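Local structure of Lin1944 protein (Listeria innocua, 3D7L) at residues 151-156 against 193-199. The protein is of unknown function but, as a member of the short-chain dehydrogenase/reductase family, probably acts as an oxidoreductase. Coordinates in Å, arbitrary orientation, origin at the centre of the assembly. Numbering follows the deposited sequence.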
loop_
_atom_site.group_PDB
_atom_site.type_symbol
_atom_site.label_atom_id
_atom_site.label_comp_id
_atom_site.label_asym_id
_atom_site.label_seq_id
_atom_site.Cartn_x
_atom_site.Cartn_y
_atom_site.Cartn_z
ATOM N N ARG D 151 4.332 -14.008 -14.715
ATOM C CA ARG D 151 3.044 -13.623 -14.105
ATOM C C ARG D 151 3.213 -13.239 -12.647
ATOM O O ARG D 151 4.192 -13.639 -11.994
ATOM C CB ARG D 151 2.009 -14.746 -14.251
ATOM C CG ARG D 151 1.853 -15.273 -15.706
ATOM C CD ARG D 151 0.886 -16.482 -15.786
ATOM N NE ARG D 151 1.480 -17.642 -15.144
ATOM C CZ ARG D 151 1.160 -18.122 -13.938
ATOM N NH1 ARG D 151 0.189 -17.594 -13.211
ATOM N NH2 ARG D 151 1.801 -19.179 -13.480
ATOM N N ILE D 152 2.274 -12.442 -12.135
ATOM C CA ILE D 152 2.298 -12.072 -10.714
ATOM C C ILE D 152 0.877 -11.911 -10.167
ATOM O O ILE D 152 0.071 -11.137 -10.707
ATOM C CB ILE D 152 3.177 -10.789 -10.441
ATOM C CG1 ILE D 152 3.077 -10.359 -8.966
ATOM C CG2 ILE D 152 2.742 -9.600 -11.368
ATOM C CD1 ILE D 152 4.209 -9.427 -8.524
ATOM N N ASN D 153 0.583 -12.651 -9.100
ATOM C CA ASN D 153 -0.720 -12.564 -8.433
ATOM C C ASN D 153 -0.555 -12.415 -6.920
ATOM O O ASN D 153 0.532 -12.613 -6.401
ATOM C CB ASN D 153 -1.560 -13.827 -8.692
ATOM C CG ASN D 153 -1.792 -14.093 -10.164
ATOM O OD1 ASN D 153 -2.438 -13.297 -10.849
ATOM N ND2 ASN D 153 -1.292 -15.235 -10.655
ATOM N N THR D 154 -1.635 -12.089 -6.222
ATOM C CA THR D 154 -1.599 -12.081 -4.769
ATOM C C THR D 154 -2.681 -13.006 -4.220
ATOM O O THR D 154 -3.709 -13.232 -4.872
ATOM C CB THR D 154 -1.756 -10.664 -4.149
ATOM O OG1 THR D 154 -2.946 -10.046 -4.626
ATOM C CG2 THR D 154 -0.573 -9.798 -4.493
ATOM N N VAL D 155 -2.431 -13.550 -3.041
ATOM C CA VAL D 155 -3.418 -14.352 -2.331
ATOM C C VAL D 155 -3.765 -13.605 -1.040
ATOM O O VAL D 155 -2.867 -13.178 -0.306
ATOM C CB VAL D 155 -2.925 -15.784 -2.087
ATOM C CG1 VAL D 155 -3.925 -16.576 -1.188
ATOM C CG2 VAL D 155 -2.697 -16.503 -3.438
ATOM N N SER D 156 -5.057 -13.402 -0.808
ATOM C CA SER D 156 -5.532 -12.637 0.362
ATOM C C SER D 156 -6.376 -13.535 1.263
ATOM O O SER D 156 -7.540 -13.822 0.973
ATOM C CB SER D 156 -6.321 -11.411 -0.051
ATOM O OG SER D 156 -6.672 -10.655 1.106
ATOM N N ALA D 193 -2.589 -19.771 -15.159
ATOM C CA ALA D 193 -1.970 -18.920 -16.177
ATOM C C ALA D 193 -2.441 -17.483 -16.129
ATOM O O ALA D 193 -2.236 -16.723 -17.100
ATOM C CB ALA D 193 -2.198 -19.507 -17.580
ATOM N N GLN D 194 -3.065 -17.112 -15.012
ATOM C CA GLN D 194 -3.580 -15.753 -14.833
ATOM C C GLN D 194 -2.527 -14.834 -14.231
ATOM O O GLN D 194 -1.551 -15.302 -13.637
ATOM C CB GLN D 194 -4.849 -15.763 -13.956
ATOM C CG GLN D 194 -5.904 -16.782 -14.448
ATOM C CD GLN D 194 -7.132 -16.893 -13.546
ATOM O OE1 GLN D 194 -7.145 -16.413 -12.402
ATOM N NE2 GLN D 194 -8.177 -17.531 -14.065
ATOM N N THR D 195 -2.732 -13.523 -14.384
ATOM C CA THR D 195 -1.821 -12.544 -13.821
ATOM C C THR D 195 -2.583 -11.275 -13.409
ATOM O O THR D 195 -3.655 -10.996 -13.920
ATOM C CB THR D 195 -0.660 -12.216 -14.812
ATOM O OG1 THR D 195 0.408 -11.560 -14.107
ATOM C CG2 THR D 195 -1.150 -11.323 -15.962
ATOM N N GLY D 196 -2.015 -10.520 -12.485
ATOM C CA GLY D 196 -2.642 -9.293 -12.000
ATOM C C GLY D 196 -3.847 -9.542 -11.121
ATOM O O GLY D 196 -4.640 -8.623 -10.874
ATOM N N GLU D 197 -3.978 -10.776 -10.637
ATOM C CA GLU D 197 -5.115 -11.190 -9.837
ATOM C C GLU D 197 -4.837 -11.104 -8.348
ATOM O O GLU D 197 -3.703 -11.277 -7.902
ATOM C CB GLU D 197 -5.528 -12.611 -10.189
ATOM C CG GLU D 197 -5.889 -12.842 -11.668
ATOM C CD GLU D 197 -7.063 -11.993 -12.149
ATOM O OE1 GLU D 197 -7.982 -11.651 -11.350
ATOM O OE2 GLU D 197 -7.044 -11.652 -13.348
ATOM N N SER D 198 -5.890 -10.786 -7.607
ATOM C CA SER D 198 -5.977 -10.897 -6.151
ATOM C C SER D 198 -6.989 -12.013 -5.877
ATOM O O SER D 198 -8.186 -11.882 -6.183
ATOM C CB SER D 198 -6.413 -9.552 -5.533
ATOM O OG SER D 198 -6.678 -9.673 -4.136
ATOM N N TYR D 199 -6.492 -13.141 -5.366
ATOM C CA TYR D 199 -7.309 -14.304 -5.064
ATOM C C TYR D 199 -7.711 -14.226 -3.614
ATOM O O TYR D 199 -6.907 -14.519 -2.730
ATOM C CB TYR D 199 -6.526 -15.605 -5.309
ATOM C CG TYR D 199 -6.158 -15.850 -6.763
ATOM C CD1 TYR D 199 -7.087 -15.639 -7.775
ATOM C CD2 TYR D 199 -4.890 -16.304 -7.119
ATOM C CE1 TYR D 199 -6.769 -15.862 -9.123
ATOM C CE2 TYR D 199 -4.560 -16.534 -8.472
ATOM C CZ TYR D 199 -5.510 -16.317 -9.457
ATOM O OH TYR D 199 -5.214 -16.521 -10.781
HETATM O O HOH W 1 -4.465 -9.091 -2.702
#
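Before 193-199 settles into a parallel strand beside 151-156, side chains do much of the pairing. Ala193 lies with its CA over one face of the Arg151 guanidinium, its methyl pointing away. The carbonyl of Gln194 takes two hydrogen bonds, from Arg151 NH1 (2.9 Å to Gln194 O) and Asn153 ND2 (3.0 Å to the same O); a long guanidinium and a shorter amide can both reach it. Thr195 OG1 accepts the bond from Ile152 N (2.9 Å), its hydroxyl serving where a main-chain carbonyl would in a regular strand. Gly196 adopts a positive phi, easy for glycine, and its N reaches Ile152 O at 2.8 Å. Asn153 turns its other amide atom to the next residue, Glu197 N bonding to Asn153 OD1 at 3.0 Å.

Regular parallel pairing follows: Thr154 N binds Glu197 O (2.8 Å), Tyr199 N binds Thr154 O (2.8 Å), and Ser156 N binds Tyr199 O (2.9 Å). On one face, the small hydroxyl side chains of Ser198 and Thr154 share a water (2.7 Å from Ser198 OG, 2.6 Å from Thr154 OG1). On the other, the Tyr199 ring spans back past Asn153 CB, so that its OH donates to Gln194 OE1 (2.5 Å).

In this Rossmann-type sheet, strand 198-201 forms one edge within the chain, 151-157 separating it from 108-113; helix 126-142 packs on the Thr154 and Ser198 face, helix 179-191 on the Val155 and Tyr199 face.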